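Local structure of diphthine synthase (Aeropyrum pernix, 1WDE) at residues A[136-148]-A[162-176]. The protein probably transfers three methyl groups from S-adenosyl-L-methionine to the modified histidine of elongation factor 2, forming diphthine in the diphthamide pathway. Residues are numbered along the deposited sequence; the frame is centred on the assembly and turned at random.
Sequences RFGGTVTLPGPWR and NLCAGLHTTALLDVD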
ATOM      1  N   ARG A 136       6.796  13.642   6.897  1.00 14.72           N
ATOM      2  CA  ARG A 136       5.746  13.418   7.876  1.00 16.62           C
ATOM      3  C   ARG A 136       4.961  12.146   7.714  1.00 16.90           C
ATOM      4  O   ARG A 136       4.078  11.865   8.523  1.00 17.40           O
ATOM      5  CB  ARG A 136       4.771  14.615   7.911  1.00 21.53           C
ATOM      6  CG  ARG A 136       5.418  15.913   8.400  1.00 22.38           C
ATOM      7  CD  ARG A 136       4.382  16.965   8.744  1.00 17.52           C
ATOM      8  NE  ARG A 136       3.624  16.608   9.939  1.00 21.48           N
ATOM      9  CZ  ARG A 136       2.483  17.189  10.283  1.00 23.23           C
ATOM     10  NH1 ARG A 136       1.981  18.148   9.508  1.00 21.65           N
ATOM     11  NH2 ARG A 136       1.857  16.822  11.392  1.00 19.12           N
ATOM     12  N   PHE A 137       5.240  11.378   6.666  1.00 19.22           N
ATOM     13  CA  PHE A 137       4.521  10.121   6.519  1.00 17.98           C
ATOM     14  C   PHE A 137       5.030   9.154   7.557  1.00 24.06           C
ATOM     15  O   PHE A 137       6.251   9.046   7.786  1.00 19.09           O
ATOM     16  CB  PHE A 137       4.691   9.522   5.119  1.00 17.19           C
ATOM     17  CG  PHE A 137       3.796  10.164   4.095  1.00 19.02           C
ATOM     18  CD1 PHE A 137       4.186  11.327   3.446  1.00 18.01           C
ATOM     19  CD2 PHE A 137       2.511   9.673   3.875  1.00 23.74           C
ATOM     20  CE1 PHE A 137       3.316  12.011   2.607  1.00 19.38           C
ATOM     21  CE2 PHE A 137       1.611  10.361   3.021  1.00 17.64           C
ATOM     22  CZ  PHE A 137       2.022  11.531   2.398  1.00 21.24           C
ATOM     23  N   GLY A 138       4.095   8.469   8.206  1.00 19.64           N
ATOM     24  CA  GLY A 138       4.459   7.498   9.219  1.00 18.89           C
ATOM     25  C   GLY A 138       4.132   6.062   8.828  1.00 18.87           C
ATOM     26  O   GLY A 138       4.308   5.658   7.665  1.00 18.75           O
ATOM     27  N   GLY A 139       3.672   5.284   9.805  1.00 16.50           N
ATOM     28  CA  GLY A 139       3.323   3.889   9.576  1.00 17.31           C
ATOM     29  C   GLY A 139       2.225   3.684   8.533  1.00 21.09           C
ATOM     30  O   GLY A 139       1.419   4.590   8.257  1.00 20.21           O
ATOM     31  N   THR A 140       2.214   2.501   7.924  1.00 19.48           N
ATOM     32  CA  THR A 140       1.221   2.159   6.911  1.00 22.63           C
ATOM     33  C   THR A 140       0.393   0.983   7.424  1.00 19.16           C
ATOM     34  O   THR A 140       0.942   0.051   8.005  1.00 18.00           O
ATOM     35  CB  THR A 140       1.897   1.752   5.569  1.00 18.16           C
ATOM     36  OG1 THR A 140       2.617   2.870   5.033  1.00 19.00           O
ATOM     37  CG2 THR A 140       0.838   1.296   4.536  1.00 16.15           C
ATOM     38  N   VAL A 141      -0.919   1.021   7.217  1.00 20.09           N
ATOM     39  CA  VAL A 141      -1.789  -0.076   7.661  1.00 18.59           C
ATOM     40  C   VAL A 141      -2.595  -0.560   6.453  1.00 19.37           C
ATOM     41  O   VAL A 141      -2.621   0.107   5.421  1.00 18.67           O
ATOM     42  CB  VAL A 141      -2.779   0.396   8.742  1.00 20.78           C
ATOM     43  CG1 VAL A 141      -2.017   0.980   9.936  1.00 15.86           C
ATOM     44  CG2 VAL A 141      -3.720   1.444   8.150  1.00 18.77           C
ATOM     45  N   THR A 142      -3.219  -1.725   6.564  1.00 19.02           N
ATOM     46  CA  THR A 142      -4.043  -2.223   5.464  1.00 20.13           C
ATOM     47  C   THR A 142      -5.453  -2.398   6.028  1.00 22.00           C
ATOM     48  O   THR A 142      -5.618  -3.003   7.077  1.00 20.07           O
ATOM     49  CB  THR A 142      -3.538  -3.580   4.930  1.00 22.49           C
ATOM     50  OG1 THR A 142      -2.187  -3.432   4.478  1.00 26.53           O
ATOM     51  CG2 THR A 142      -4.410  -4.041   3.717  1.00 23.83           C
ATOM     52  N   LEU A 143      -6.466  -1.851   5.360  1.00 24.48           N
ATOM     53  CA  LEU A 143      -7.838  -1.990   5.857  1.00 20.97           C
ATOM     54  C   LEU A 143      -8.369  -3.302   5.277  1.00 26.54           C
ATOM     55  O   LEU A 143      -8.526  -3.438   4.063  1.00 25.92           O
ATOM     56  CB  LEU A 143      -8.684  -0.787   5.416  1.00 28.55           C
ATOM     57  CG  LEU A 143      -8.090   0.583   5.786  1.00 23.66           C
ATOM     58  CD1 LEU A 143      -9.056   1.691   5.379  1.00 24.78           C
ATOM     59  CD2 LEU A 143      -7.794   0.627   7.296  1.00 19.04           C
ATOM     60  N   PRO A 144      -8.631  -4.292   6.145  1.00 30.25           N
ATOM     61  CA  PRO A 144      -9.131  -5.610   5.735  1.00 34.35           C
ATOM     62  C   PRO A 144     -10.541  -5.618   5.173  1.00 35.15           C
ATOM     63  O   PRO A 144     -11.388  -4.807   5.559  1.00 31.91           O
ATOM     64  CB  PRO A 144      -9.032  -6.425   7.024  1.00 37.01           C
ATOM     65  CG  PRO A 144      -9.382  -5.390   8.082  1.00 35.93           C
ATOM     66  CD  PRO A 144      -8.597  -4.174   7.619  1.00 32.56           C
ATOM     67  N   GLY A 145     -10.787  -6.534   4.247  1.00 40.33           N
ATOM     68  CA  GLY A 145     -12.122  -6.652   3.691  1.00 38.08           C
ATOM     69  C   GLY A 145     -12.948  -7.487   4.656  1.00 37.88           C
ATOM     70  O   GLY A 145     -12.392  -8.103   5.565  1.00 32.03           O
ATOM     71  N   PRO A 146     -14.277  -7.528   4.499  1.00 43.49           N
ATOM     72  CA  PRO A 146     -15.109  -8.322   5.409  1.00 46.58           C
ATOM     73  C   PRO A 146     -14.893  -9.826   5.290  1.00 44.83           C
ATOM     74  O   PRO A 146     -15.350 -10.586   6.138  1.00 47.70           O
ATOM     75  CB  PRO A 146     -16.531  -7.908   5.029  1.00 47.44           C
ATOM     76  CG  PRO A 146     -16.406  -7.605   3.566  1.00 47.98           C
ATOM     77  CD  PRO A 146     -15.112  -6.810   3.519  1.00 41.86           C
ATOM     78  N   TRP A 147     -14.191 -10.258   4.248  1.00 47.24           N
ATOM     79  CA  TRP A 147     -13.944 -11.687   4.061  1.00 46.11           C
ATOM     80  C   TRP A 147     -12.826 -12.221   4.955  1.00 49.97           C
ATOM     81  O   TRP A 147     -12.522 -13.414   4.934  1.00 45.99           O
ATOM     82  CB  TRP A 147     -13.620 -11.985   2.599  1.00 44.01           C
ATOM     83  CG  TRP A 147     -12.423 -11.261   2.072  1.00 41.25           C
ATOM     84  CD1 TRP A 147     -11.116 -11.639   2.181  1.00 40.19           C
ATOM     85  CD2 TRP A 147     -12.425 -10.026   1.347  1.00 37.66           C
ATOM     86  NE1 TRP A 147     -10.299 -10.710   1.564  1.00 43.49           N
ATOM     87  CE2 TRP A 147     -11.078  -9.712   1.046  1.00 40.37           C
ATOM     88  CE3 TRP A 147     -13.434  -9.154   0.922  1.00 41.59           C
ATOM     89  CZ2 TRP A 147     -10.718  -8.564   0.339  1.00 39.04           C
ATOM     90  CZ3 TRP A 147     -13.077  -8.011   0.217  1.00 40.13           C
ATOM     91  CH2 TRP A 147     -11.726  -7.728  -0.066  1.00 36.87           C
ATOM     92  N   ARG A 148     -12.215 -11.337   5.741  1.00 46.24           N
ATOM     93  CA  ARG A 148     -11.142 -11.757   6.632  1.00 50.75           C
ATOM     94  C   ARG A 148     -11.752 -12.107   7.986  1.00 50.42           C
ATOM     95  O   ARG A 148     -11.120 -12.761   8.821  1.00 51.67           O
ATOM     96  CB  ARG A 148     -10.110 -10.640   6.778  1.00 47.38           C
ATOM     97  CG  ARG A 148      -9.791  -9.961   5.465  1.00 49.13           C
ATOM     98  CD  ARG A 148      -8.301  -9.912   5.182  1.00 51.83           C
ATOM     99  NE  ARG A 148      -7.769 -11.211   4.799  1.00 47.42           N
ATOM    100  CZ  ARG A 148      -7.032 -11.438   3.714  1.00 48.56           C
ATOM    101  NH1 ARG A 148      -6.726 -10.452   2.880  1.00 46.48           N
ATOM    102  NH2 ARG A 148      -6.600 -12.664   3.458  1.00 44.92           N
ATOM    103  N   ASN A 162       0.340   7.043  14.961  1.00 15.32           N
ATOM    104  CA  ASN A 162       0.921   7.954  13.982  1.00 17.71           C
ATOM    105  C   ASN A 162       0.492   9.365  14.371  1.00 18.18           C
ATOM    106  O   ASN A 162       1.296  10.300  14.402  1.00 21.99           O
ATOM    107  CB  ASN A 162       0.388   7.682  12.566  1.00 20.42           C
ATOM    108  CG  ASN A 162       1.142   6.592  11.825  1.00 26.67           C
ATOM    109  OD1 ASN A 162       2.293   6.292  12.113  1.00 20.98           O
ATOM    110  ND2 ASN A 162       0.490   6.025  10.820  1.00 20.90           N
ATOM    111  N   LEU A 163      -0.800   9.527  14.634  1.00 19.63           N
ATOM    112  CA  LEU A 163      -1.319  10.831  15.016  1.00 19.79           C
ATOM    113  C   LEU A 163      -0.575  11.414  16.214  1.00 13.58           C
ATOM    114  O   LEU A 163      -0.214  12.580  16.196  1.00 20.42           O
ATOM    115  CB  LEU A 163      -2.822  10.742  15.316  1.00 15.89           C
ATOM    116  CG  LEU A 163      -3.637  10.399  14.072  1.00 16.36           C
ATOM    117  CD1 LEU A 163      -5.080  10.071  14.439  1.00 21.97           C
ATOM    118  CD2 LEU A 163      -3.587  11.581  13.113  1.00 23.44           C
ATOM    119  N   CYS A 164      -0.344  10.609  17.243  1.00 18.94           N
ATOM    120  CA  CYS A 164       0.367  11.092  18.434  1.00 24.95           C
ATOM    121  C   CYS A 164       1.823  11.489  18.130  1.00 23.07           C
ATOM    122  O   CYS A 164       2.441  12.252  18.882  1.00 19.56           O
ATOM    123  CB  CYS A 164       0.366  10.025  19.539  1.00 17.75           C
ATOM    124  SG  CYS A 164      -1.254   9.501  20.157  1.00 26.94           S
ATOM    125  N   ALA A 165       2.374  10.964  17.043  1.00 20.12           N
ATOM    126  CA  ALA A 165       3.743  11.281  16.667  1.00 23.40           C
ATOM    127  C   ALA A 165       3.755  12.422  15.657  1.00 23.28           C
ATOM    128  O   ALA A 165       4.813  12.874  15.238  1.00 20.34           O
ATOM    129  CB  ALA A 165       4.421  10.056  16.073  1.00 20.87           C
ATOM    130  N   GLY A 166       2.562  12.865  15.265  1.00 18.45           N
ATOM    131  CA  GLY A 166       2.423  13.935  14.289  1.00 21.59           C
ATOM    132  C   GLY A 166       2.695  13.430  12.871  1.00 22.38           C
ATOM    133  O   GLY A 166       3.154  14.188  12.008  1.00 22.42           O
ATOM    134  N   LEU A 167       2.402  12.153  12.629  1.00 16.77           N
ATOM    135  CA  LEU A 167       2.659  11.531  11.335  1.00 14.33           C
ATOM    136  C   LEU A 167       1.396  11.199  10.533  1.00 21.42           C
ATOM    137  O   LEU A 167       0.375  10.844  11.100  1.00 16.89           O
ATOM    138  CB  LEU A 167       3.460  10.242  11.535  1.00 18.54           C
ATOM    139  CG  LEU A 167       4.783  10.323  12.317  1.00 23.99           C
ATOM    140  CD1 LEU A 167       5.370   8.923  12.496  1.00 21.07           C
ATOM    141  CD2 LEU A 167       5.743  11.204  11.572  1.00 17.51           C
ATOM    142  N   HIS A 168       1.499  11.301   9.209  1.00 19.76           N
ATOM    143  CA  HIS A 168       0.383  10.998   8.304  1.00 19.10           C
ATOM    144  C   HIS A 168       0.324   9.485   8.104  1.00 21.29           C
ATOM    145  O   HIS A 168       1.359   8.823   7.919  1.00 19.29           O
ATOM    146  CB  HIS A 168       0.590  11.632   6.928  1.00 20.12           C
ATOM    147  CG  HIS A 168       0.876  13.100   6.949  1.00 15.65           C
ATOM    148  ND1 HIS A 168       0.160  13.994   7.719  1.00 18.57           N
ATOM    149  CD2 HIS A 168       1.715  13.847   6.186  1.00 15.57           C
ATOM    150  CE1 HIS A 168       0.539  15.225   7.424  1.00 16.77           C
ATOM    151  NE2 HIS A 168       1.481  15.165   6.495  1.00 18.80           N
ATOM    152  N   THR A 169      -0.884   8.936   8.137  1.00 19.22           N
ATOM    153  CA  THR A 169      -1.060   7.503   7.959  1.00 18.50           C
ATOM    154  C   THR A 169      -1.352   7.160   6.496  1.00 23.26           C
ATOM    155  O   THR A 169      -2.103   7.859   5.806  1.00 21.68           O
ATOM    156  CB  THR A 169      -2.255   6.976   8.796  1.00 25.76           C
ATOM    157  OG1 THR A 169      -2.014   7.201  10.191  1.00 20.30           O
ATOM    158  CG2 THR A 169      -2.453   5.485   8.556  1.00 18.04           C
ATOM    159  N   THR A 170      -0.739   6.096   6.011  1.00 20.42           N
ATOM    160  CA  THR A 170      -1.041   5.655   4.668  1.00 20.47           C
ATOM    161  C   THR A 170      -1.901   4.429   4.945  1.00 18.18           C
ATOM    162  O   THR A 170      -1.504   3.555   5.714  1.00 22.82           O
ATOM    163  CB  THR A 170       0.208   5.249   3.879  1.00 20.56           C
ATOM    164  OG1 THR A 170       1.055   6.402   3.692  1.00 19.22           O
ATOM    165  CG2 THR A 170      -0.224   4.716   2.486  1.00 19.14           C
ATOM    166  N   ALA A 171      -3.102   4.382   4.383  1.00 17.72           N
ATOM    167  CA  ALA A 171      -3.957   3.231   4.624  1.00 18.49           C
ATOM    168  C   ALA A 171      -4.265   2.551   3.298  1.00 20.06           C
ATOM    169  O   ALA A 171      -4.890   3.127   2.395  1.00 18.57           O
ATOM    170  CB  ALA A 171      -5.240   3.658   5.332  1.00 25.83           C
ATOM    171  N   LEU A 172      -3.796   1.316   3.179  1.00 21.55           N
ATOM    172  CA  LEU A 172      -4.009   0.553   1.964  1.00 23.68           C
ATOM    173  C   LEU A 172      -5.332  -0.204   2.079  1.00 25.17           C
ATOM    174  O   LEU A 172      -5.821  -0.485   3.176  1.00 24.31           O
ATOM    175  CB  LEU A 172      -2.857  -0.436   1.760  1.00 22.31           C
ATOM    176  CG  LEU A 172      -1.417   0.118   1.776  1.00 23.63           C
ATOM    177  CD1 LEU A 172      -0.453  -1.028   1.439  1.00 21.72           C
ATOM    178  CD2 LEU A 172      -1.253   1.264   0.782  1.00 24.85           C
ATOM    179  N   LEU A 173      -5.904  -0.538   0.931  1.00 28.13           N
ATOM    180  CA  LEU A 173      -7.168  -1.267   0.884  1.00 24.35           C
ATOM    181  C   LEU A 173      -6.912  -2.724   0.465  1.00 25.29           C
ATOM    182  O   LEU A 173      -6.169  -2.996  -0.479  1.00 26.07           O
ATOM    183  CB  LEU A 173      -8.119  -0.601  -0.122  1.00 24.95           C
ATOM    184  CG  LEU A 173      -8.570   0.834   0.188  1.00 26.24           C
ATOM    185  CD1 LEU A 173      -9.163   1.474  -1.041  1.00 25.61           C
ATOM    186  CD2 LEU A 173      -9.571   0.805   1.319  1.00 28.19           C
ATOM    187  N   ASP A 174      -7.520  -3.640   1.199  1.00 27.93           N
ATOM    188  CA  ASP A 174      -7.430  -5.075   0.947  1.00 31.98           C
ATOM    189  C   ASP A 174      -7.851  -5.413  -0.499  1.00 33.60           C
ATOM    190  O   ASP A 174      -8.460  -4.593  -1.201  1.00 30.21           O
ATOM    191  CB  ASP A 174      -8.349  -5.776   1.950  1.00 29.96           C
ATOM    192  CG  ASP A 174      -7.929  -7.197   2.252  1.00 32.97           C
ATOM    193  OD1 ASP A 174      -8.621  -7.825   3.078  1.00 36.63           O
ATOM    194  OD2 ASP A 174      -6.921  -7.680   1.682  1.00 35.03           O
ATOM    195  N   VAL A 175      -7.517  -6.622  -0.938  1.00 37.47           N
ATOM    196  CA  VAL A 175      -7.851  -7.110  -2.284  1.00 40.31           C
ATOM    197  C   VAL A 175      -8.308  -8.563  -2.120  1.00 44.02           C
ATOM    198  O   VAL A 175      -7.658  -9.333  -1.422  1.00 40.13           O
ATOM    199  CB  VAL A 175      -6.615  -7.072  -3.226  1.00 43.22           C
ATOM    200  CG1 VAL A 175      -6.297  -5.652  -3.622  1.00 43.45           C
ATOM    201  CG2 VAL A 175      -5.405  -7.670  -2.523  1.00 43.04           C
ATOM    202  N   ASP A 176      -9.419  -8.949  -2.739  1.00 43.78           N
ATOM    203  CA  ASP A 176      -9.898 -10.319  -2.568  1.00 50.59           C
ATOM    204  C   ASP A 176      -9.318 -11.294  -3.580  1.00 54.30           C
ATOM    205  O   ASP A 176      -8.357 -10.974  -4.284  1.00 47.78           O
ATOM    206  CB  ASP A 176     -11.431 -10.381  -2.618  1.00 52.34           C
ATOM    207  CG  ASP A 176     -11.997 -10.000  -3.980  1.00 53.67           C
ATOM    208  OD1 ASP A 176     -11.292 -10.181  -5.001  1.00 46.08           O
ATOM    209  OD2 ASP A 176     -13.157  -9.531  -4.022  1.00 55.08           O
TER
HETATM  210  O   HOH W   1       5.637  15.062  11.827  1.00 40.48           O
HETATM  211  O   HOH W   2       2.183   6.818   5.934  1.00 22.56           O
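Val141 and Leu143 pair in parallel with Ala171 and Leu173, joining strands 137-143 and 168-173 of a beta-alpha-beta unit whose crossover helix is 153-165. Packing is tight on the face turned to that helix, where Val141 CG2 lies 3.9 Å from Ala171 CB. The backbone ladder is regular here, Leu143 N reaching Leu172 O at 2.7 Å, but it slips by one residue at a beta bulge near Gly138 and Gly139, where the bond from Thr170 N to Gly139 O is weak. Asn162, in helix 153-165, bridges the slip: OD1 accepts from Gly139 N (2.9 Å), while ND2 donates to Gly139 O from above its carbonyl plane and, in its own amide plane, to Thr169 OG1. An alanine here would strip Gly139 N and O of these partners and Thr169 OG1 of its amide donor, and the bulge would probably be held less firmly. Beside it, the His168 edge meets the Phe137 face in a T-shaped stack, and Arg136 grips Gly166 O side-on through NE and NH2; Glu257 binds both Arg136 and His168. Beyond Leu143 the contact opens to solvent at Trp147 and Arg148, while Asp174 stays buried. Its carboxylate swings away from its own N (chi1 -154°), offers the anti lone pair of OD1 to Gly145 N (2.8 Å) and meets Arg148 in a weakly bonded salt bridge. Apolar pairs thus fill the middle and polar side chains secure both ends, one just past Leu173, a probable S-adenosyl-L-methionine-binding residue.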